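Local structure of uncharacterized protein (Bdellovibrio bacteriovorus, 3TM8) at residues V281-A286 with G311-Q316; L177-A182 with L195-A200. The protein probably acts in cyclic-di-GMP signalling as an unconventional member of the HD-GYP phosphodiesterase family, built round a two-iron centre. All coordinates share one frame; numbering follows the deposited sequence.

Overall arrangement
Contact 1 and contact 2 both belong to the helical HD domain and both are buried. Contact 2 lies nearer the middle of the chain, about 11 Å from its centre against about 18 Å for contact 1. It joins two helices, 167-185 and 190-202, mainly through small and aliphatic side chains. Contact 1 joins helix 276-293 to the loop before helix 315-325, and its chemistry is more polar: a histidine, two serines and a water. One residue of contact 1, Asn285, binds iron itself. The two contacts touch where Val281 CG2 meets Leu196 CD1 at 3.4 Å, and Ala284 packs on Ser178.

Contact 1: V281-A286 with G311-Q316; sequences VSSANA and GKHPLQ. With FE (Fe (III) ion), chain D; PO4 (phosphate ion), chain C.
His313 turns its imidazole edge to Ser282 and sits obliquely against Ala286. The ring has its CG anti to the carbonyl carbon (chi1 -51°), which carries it from the loop to helix 276-293. Ser282 OG lies in the ring plane, 3.1 Å from His313 CE1. This hydroxyl is also hydrogen-bonded to the carbonyl of Glu259. The methyl CB of Ala286 comes 3.4 Å from His313 NE2, neither squarely over the face nor at the edge. Water 1 is also in the ring plane. It is 2.8 Å from His313 ND1 and 3.0 Å from Ser283 OG, and so bridges loop and helix. Ser283 OG has two more hydrogen-bond partners, Val279 O and His317 ND1, and it touches Pro314 CD at 3.6 Å. Asn285 binds one of the two irons, in what is probably the catalytic centre, as in relatives. Its OD1 binds the iron at 2.1 Å, and its ND2 donates a nearly straight bond (169°) to phosphate O3 at 3.0 Å. The amide thus grips the metal and its phosphate ligand at once, a phosphate that probably came from the crystallisation liquor. His170, His203 and Asp204 complete the protein ligands of this iron. Pro314 is the N-cap residue of helix 315-325. Helix 276-293 packs through Val281 and Ala284 on helix 167-185, through Val281 also on helix 190-202, and through Ala286 on helix 301-308.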
ATOM      1  N   VAL A 281       9.576  -1.584  -9.169  1.00  7.03           N
ATOM      2  CA  VAL A 281       8.914  -0.844  -8.099  1.00  7.38           C
ATOM      3  C   VAL A 281       9.252   0.645  -8.166  1.00  6.63           C
ATOM      4  O   VAL A 281       8.396   1.493  -7.904  1.00  7.45           O
ATOM      5  CB  VAL A 281       9.253  -1.414  -6.708  1.00  8.03           C
ATOM      6  CG1 VAL A 281       8.626  -0.559  -5.615  1.00  7.47           C
ATOM      7  CG2 VAL A 281       8.757  -2.845  -6.591  1.00  8.94           C
ATOM      8  N   SER A 282      10.495   0.966  -8.512  1.00  6.68           N
ATOM      9  CA  SER A 282      10.887   2.364  -8.660  1.00  6.95           C
ATOM     10  C   SER A 282      10.011   3.087  -9.689  1.00  6.90           C
ATOM     11  O   SER A 282       9.557   4.207  -9.448  1.00  6.60           O
ATOM     12  CB  SER A 282      12.363   2.492  -9.019  1.00  7.51           C
ATOM     13  OG  SER A 282      12.693   3.855  -9.217  1.00  9.26           O
ATOM     14  N   SER A 283       9.780   2.449 -10.833  1.00  6.88           N
ATOM     15  CA  SER A 283       8.924   3.024 -11.865  1.00  7.21           C
ATOM     16  C   SER A 283       7.476   3.184 -11.397  1.00  6.99           C
ATOM     17  O   SER A 283       6.868   4.240 -11.581  1.00  7.78           O
ATOM     18  CB  SER A 283       8.968   2.175 -13.142  1.00  8.67           C
ATOM     19  OG  SER A 283      10.294   2.058 -13.638  1.00  9.62           O
ATOM     20  N   ALA A 284       6.925   2.131 -10.800  1.00  7.05           N
ATOM     21  CA  ALA A 284       5.555   2.163 -10.310  1.00  7.13           C
ATOM     22  C   ALA A 284       5.386   3.218  -9.221  1.00  7.38           C
ATOM     23  O   ALA A 284       4.396   3.956  -9.205  1.00  8.08           O
ATOM     24  CB  ALA A 284       5.150   0.798  -9.786  1.00  7.36           C
ATOM     25  N   ASN A 285       6.359   3.295  -8.318  1.00  6.27           N
ATOM     26  CA  ASN A 285       6.322   4.307  -7.286  1.00  6.28           C
ATOM     27  C   ASN A 285       6.350   5.714  -7.851  1.00  6.21           C
ATOM     28  O   ASN A 285       5.611   6.581  -7.394  1.00  6.93           O
ATOM     29  CB  ASN A 285       7.493   4.153  -6.336  1.00  6.48           C
ATOM     30  CG  ASN A 285       7.481   5.204  -5.291  1.00  5.99           C
ATOM     31  OD1 ASN A 285       6.610   5.191  -4.431  1.00  6.77           O
ATOM     32  ND2 ASN A 285       8.401   6.157  -5.372  1.00  7.25           N
ATOM     33  N   ALA A 286       7.224   5.954  -8.824  1.00  6.59           N
ATOM     34  CA  ALA A 286       7.379   7.296  -9.358  1.00  7.46           C
ATOM     35  C   ALA A 286       6.047   7.771  -9.921  1.00  7.43           C
ATOM     36  O   ALA A 286       5.678   8.940  -9.777  1.00  8.34           O
ATOM     37  CB  ALA A 286       8.460   7.315 -10.424  1.00  9.06           C
ATOM     38  N   GLY A 311      15.473  10.317 -17.981  1.00 22.06           N
ATOM     39  CA  GLY A 311      16.386   9.192 -17.959  1.00 20.99           C
ATOM     40  C   GLY A 311      16.349   8.383 -16.680  1.00 20.32           C
ATOM     41  O   GLY A 311      17.189   7.513 -16.459  1.00 21.55           O
ATOM     42  N   LYS A 312      15.372   8.664 -15.829  1.00 19.14           N
ATOM     43  CA  LYS A 312      15.364   8.059 -14.515  1.00 19.68           C
ATOM     44  C   LYS A 312      14.779   6.660 -14.523  1.00 14.32           C
ATOM     45  O   LYS A 312      15.171   5.840 -13.703  1.00 17.16           O
ATOM     46  CB  LYS A 312      14.634   8.949 -13.506  1.00 22.08           C
ATOM     47  CG  LYS A 312      15.336  10.272 -13.247  1.00 23.96           C
ATOM     48  CD  LYS A 312      14.672  11.021 -12.102  1.00 26.66           C
ATOM     49  CE  LYS A 312      15.243  12.421 -11.938  1.00 29.40           C
ATOM     50  NZ  LYS A 312      16.635  12.401 -11.418  1.00 30.67           N
ATOM     51  N   HIS A 313      13.851   6.383 -15.445  1.00 11.22           N
ATOM     52  CA  HIS A 313      13.175   5.078 -15.468  1.00 10.97           C
ATOM     53  C   HIS A 313      13.091   4.534 -16.879  1.00 10.99           C
ATOM     54  O   HIS A 313      13.038   5.302 -17.833  1.00 12.10           O
ATOM     55  CB  HIS A 313      11.769   5.184 -14.883  1.00 11.10           C
ATOM     56  CG  HIS A 313      11.737   5.842 -13.543  1.00 10.80           C
ATOM     57  ND1 HIS A 313      12.025   5.169 -12.374  1.00 10.45           N
ATOM     58  CD2 HIS A 313      11.470   7.121 -13.187  1.00 11.18           C
ATOM     59  CE1 HIS A 313      11.925   6.004 -11.354  1.00 10.97           C
ATOM     60  NE2 HIS A 313      11.600   7.197 -11.822  1.00 11.54           N
ATOM     61  N   PRO A 314      13.058   3.202 -17.021  1.00 10.38           N
ATOM     62  CA  PRO A 314      13.005   2.658 -18.382  1.00  9.67           C
ATOM     63  C   PRO A 314      11.740   3.107 -19.102  1.00 10.31           C
ATOM     64  O   PRO A 314      10.639   3.030 -18.546  1.00  9.25           O
ATOM     65  CB  PRO A 314      12.964   1.144 -18.156  1.00 11.88           C
ATOM     66  CG  PRO A 314      13.527   0.946 -16.775  1.00 11.67           C
ATOM     67  CD  PRO A 314      13.047   2.140 -15.999  1.00 11.03           C
ATOM     68  N   LEU A 315      11.887   3.555 -20.344  1.00 10.50           N
ATOM     69  CA  LEU A 315      10.732   4.018 -21.092  1.00  9.56           C
ATOM     70  C   LEU A 315       9.662   2.929 -21.175  1.00  9.35           C
ATOM     71  O   LEU A 315       8.474   3.226 -21.095  1.00  9.14           O
ATOM     72  CB  LEU A 315      11.129   4.498 -22.491  1.00  9.96           C
ATOM     73  CG  LEU A 315       9.994   4.966 -23.405  1.00 11.21           C
ATOM     74  CD1 LEU A 315       9.243   6.167 -22.810  1.00 11.81           C
ATOM     75  CD2 LEU A 315      10.515   5.261 -24.814  1.00 10.65           C
ATOM     76  N   GLN A 316      10.069   1.671 -21.336  1.00  9.43           N
ATOM     77  CA  GLN A 316       9.068   0.604 -21.414  1.00  9.35           C
ATOM     78  C   GLN A 316       8.202   0.511 -20.148  1.00  9.19           C
ATOM     79  O   GLN A 316       7.011   0.207 -20.230  1.00  9.33           O
ATOM     80  CB  GLN A 316       9.676  -0.758 -21.790  1.00 10.95           C
ATOM     81  CG  GLN A 316      10.672  -1.357 -20.804  1.00 12.29           C
ATOM     82  CD  GLN A 316      12.106  -0.976 -21.103  1.00 12.64           C
ATOM     83  OE1 GLN A 316      12.395   0.157 -21.475  1.00 12.01           O
ATOM     84  NE2 GLN A 316      13.014  -1.930 -20.954  1.00 15.24           N
TER
HETATM   85 FE    FE D 902       6.766   5.499  -2.322  1.00  5.02          FE
HETATM   86  P   PO4 C 901       8.036   8.381  -1.993  1.00  7.47           P
HETATM   87  O1  PO4 C 901       7.699   9.794  -1.592  1.00 11.70           O
HETATM   88  O2  PO4 C 901       6.803   7.553  -2.265  1.00  7.43           O
HETATM   89  O3  PO4 C 901       8.798   8.371  -3.339  1.00 10.37           O
HETATM   90  O4  PO4 C 901       8.968   7.764  -0.972  1.00  5.47           O
HETATM   91  O   HOH W   1      13.073   2.609 -12.605  1.00 11.33           O
HETATM   92  O   HOH W   2       8.718   5.396  -2.585  1.00  5.37           O

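Contact 2: L177-A182 with L195-A200; sequences LSIALA and LLTLGA
Ser178, Ile179 and Ala182 meet Leu196, Thr197 and Ala200 without any ring or side-chain amide between them, and there are no stacked faces or edges. The one flat group touched is the backbone carbonyl of Ser178, whose O is approached by Leu196 CD2 at 3.6 Å. The same methyl meets Ala182 CB at 3.7 Å. Leu196 CD2 therefore rests against the Ser178 carbonyl and the Ala182 methyl together, while CG and CD1 lie about 4.1 Å from Ser178 CB. With CG anti to the backbone N (chi1 169°), its branches are carried across to the other helix.

Ile179 and Thr197 cross obliquely. Ile179 CG1 comes 3.2 Å from Thr197 OG1, a close carbon-oxygen contact, and its CD1 reaches Thr197 CG2 at 4.0 Å. The hydroxyl does not depend on this neighbour for bonding: it is hydrogen-bonded to Thr193 O, one turn back in its own helix. Ser178 does likewise with Val174 O. Its OG lies beside the backbone N (chi1 -66°), which suits this bond, and it still touches Ala200 CB at 4.0 Å. Both buried hydroxyls are therefore satisfied within their own helices, and no hydrogen bond links the two segments.

The segment axes run roughly antiparallel, at 151°, and approach to 9.4 Å. Tyr143 of helix 130-149 touches Ile179, and Val144 touches Thr197. Ala200 O accepts a hydrogen bond from His203 ND1, which leaves NE2 for iron. Helix 167-185 carries another iron ligand, His170. This is the antiparallel helix pair of an HD domain, with helix 190-202 leading directly into the His203-Asp204 motif that names the fold.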
ATOM      1  N   LEU A 177       0.126  -1.626  -9.155  1.00  6.42           N
ATOM      2  CA  LEU A 177       0.753  -1.220 -10.401  1.00  7.02           C
ATOM      3  C   LEU A 177       1.926  -2.133 -10.718  1.00  7.65           C
ATOM      4  O   LEU A 177       2.161  -2.465 -11.876  1.00  8.02           O
ATOM      5  CB  LEU A 177       1.229   0.226 -10.317  1.00  7.64           C
ATOM      6  CG  LEU A 177       0.165   1.309 -10.139  1.00  9.22           C
ATOM      7  CD1 LEU A 177       0.828   2.652  -9.858  1.00 10.20           C
ATOM      8  CD2 LEU A 177      -0.740   1.402 -11.371  1.00 10.98           C
ATOM      9  N   SER A 178       2.656  -2.558  -9.693  1.00  6.94           N
ATOM     10  CA  SER A 178       3.792  -3.451  -9.915  1.00  7.38           C
ATOM     11  C   SER A 178       3.376  -4.826 -10.449  1.00  7.40           C
ATOM     12  O   SER A 178       4.040  -5.384 -11.328  1.00  7.95           O
ATOM     13  CB  SER A 178       4.628  -3.606  -8.639  1.00  7.82           C
ATOM     14  OG  SER A 178       5.248  -2.382  -8.268  1.00  7.20           O
ATOM     15  N   ILE A 179       2.291  -5.377  -9.915  1.00  7.71           N
ATOM     16  CA  ILE A 179       1.783  -6.657 -10.417  1.00  8.66           C
ATOM     17  C   ILE A 179       1.408  -6.527 -11.891  1.00  8.13           C
ATOM     18  O   ILE A 179       1.779  -7.364 -12.727  1.00  8.84           O
ATOM     19  CB  ILE A 179       0.541  -7.135  -9.622  1.00  8.71           C
ATOM     20  CG1 ILE A 179       0.941  -7.553  -8.204  1.00  8.48           C
ATOM     21  CG2 ILE A 179      -0.157  -8.292 -10.358  1.00  9.29           C
ATOM     22  CD1 ILE A 179      -0.224  -7.598  -7.221  1.00  9.29           C
ATOM     23  N   ALA A 180       0.686  -5.462 -12.220  1.00  8.05           N
ATOM     24  CA  ALA A 180       0.270  -5.243 -13.600  1.00  8.69           C
ATOM     25  C   ALA A 180       1.474  -5.023 -14.515  1.00  9.57           C
ATOM     26  O   ALA A 180       1.505  -5.536 -15.633  1.00  9.87           O
ATOM     27  CB  ALA A 180      -0.700  -4.070 -13.695  1.00  9.29           C
ATOM     28  N   LEU A 181       2.467  -4.274 -14.044  1.00  8.82           N
ATOM     29  CA  LEU A 181       3.674  -4.024 -14.832  1.00  8.75           C
ATOM     30  C   LEU A 181       4.441  -5.327 -15.073  1.00  8.73           C
ATOM     31  O   LEU A 181       4.913  -5.599 -16.182  1.00  9.95           O
ATOM     32  CB  LEU A 181       4.554  -2.976 -14.145  1.00  8.94           C
ATOM     33  CG  LEU A 181       5.895  -2.655 -14.808  1.00  9.51           C
ATOM     34  CD1 LEU A 181       5.701  -2.225 -16.254  1.00 10.63           C
ATOM     35  CD2 LEU A 181       6.573  -1.561 -14.017  1.00 10.37           C
ATOM     36  N   ALA A 182       4.556  -6.141 -14.031  1.00  8.42           N
ATOM     37  CA  ALA A 182       5.231  -7.429 -14.145  1.00 10.02           C
ATOM     38  C   ALA A 182       4.573  -8.293 -15.217  1.00 11.27           C
ATOM     39  O   ALA A 182       5.262  -8.922 -16.030  1.00 12.56           O
ATOM     40  CB  ALA A 182       5.225  -8.144 -12.797  1.00 11.85           C
ATOM     41  N   LEU A 195       7.169 -11.799  -4.095  1.00  7.45           N
ATOM     42  CA  LEU A 195       8.164 -10.969  -3.421  1.00  7.84           C
ATOM     43  C   LEU A 195       8.157  -9.523  -3.922  1.00  6.33           C
ATOM     44  O   LEU A 195       8.377  -8.600  -3.140  1.00  7.34           O
ATOM     45  CB  LEU A 195       9.560 -11.586  -3.535  1.00 10.40           C
ATOM     46  CG  LEU A 195       9.708 -12.926  -2.802  1.00 12.89           C
ATOM     47  CD1 LEU A 195      11.125 -13.453  -2.935  1.00 15.06           C
ATOM     48  CD2 LEU A 195       9.303 -12.792  -1.328  1.00 15.00           C
ATOM     49  N   LEU A 196       7.885  -9.334  -5.210  1.00  6.94           N
ATOM     50  CA  LEU A 196       7.699  -8.012  -5.795  1.00  7.65           C
ATOM     51  C   LEU A 196       6.546  -7.295  -5.101  1.00  6.99           C
ATOM     52  O   LEU A 196       6.656  -6.128  -4.721  1.00  7.46           O
ATOM     53  CB  LEU A 196       7.416  -8.141  -7.295  1.00  9.38           C
ATOM     54  CG  LEU A 196       6.932  -6.890  -8.030  1.00 10.81           C
ATOM     55  CD1 LEU A 196       8.014  -5.824  -8.047  1.00 11.10           C
ATOM     56  CD2 LEU A 196       6.476  -7.232  -9.445  1.00 12.15           C
ATOM     57  N   THR A 197       5.437  -8.011  -4.942  1.00  5.98           N
ATOM     58  CA  THR A 197       4.242  -7.453  -4.328  1.00  6.13           C
ATOM     59  C   THR A 197       4.508  -7.098  -2.866  1.00  5.38           C
ATOM     60  O   THR A 197       4.159  -6.004  -2.395  1.00  5.60           O
ATOM     61  CB  THR A 197       3.071  -8.440  -4.450  1.00  7.73           C
ATOM     62  OG1 THR A 197       2.815  -8.670  -5.840  1.00  8.70           O
ATOM     63  CG2 THR A 197       1.813  -7.899  -3.777  1.00  8.77           C
ATOM     64  N   LEU A 198       5.139  -8.021  -2.147  1.00  5.51           N
ATOM     65  CA  LEU A 198       5.472  -7.787  -0.747  1.00  6.18           C
ATOM     66  C   LEU A 198       6.420  -6.596  -0.572  1.00  5.78           C
ATOM     67  O   LEU A 198       6.212  -5.735   0.298  1.00  5.84           O
ATOM     68  CB  LEU A 198       6.070  -9.054  -0.134  1.00  7.15           C
ATOM     69  CG  LEU A 198       6.460  -8.999   1.339  1.00  7.44           C
ATOM     70  CD1 LEU A 198       5.265  -8.617   2.219  1.00  7.06           C
ATOM     71  CD2 LEU A 198       7.059 -10.344   1.760  1.00  7.62           C
ATOM     72  N   GLY A 199       7.472  -6.550  -1.384  1.00  5.52           N
ATOM     73  CA  GLY A 199       8.406  -5.447  -1.324  1.00  5.65           C
ATOM     74  C   GLY A 199       7.736  -4.130  -1.652  1.00  5.90           C
ATOM     75  O   GLY A 199       7.956  -3.121  -0.966  1.00  5.95           O
ATOM     76  N   ALA A 200       6.883  -4.131  -2.675  1.00  5.42           N
ATOM     77  CA  ALA A 200       6.134  -2.925  -3.014  1.00  5.88           C
ATOM     78  C   ALA A 200       5.226  -2.481  -1.864  1.00  5.77           C
ATOM     79  O   ALA A 200       5.141  -1.307  -1.530  1.00  6.44           O
ATOM     80  CB  ALA A 200       5.345  -3.130  -4.299  1.00  6.20           C
TER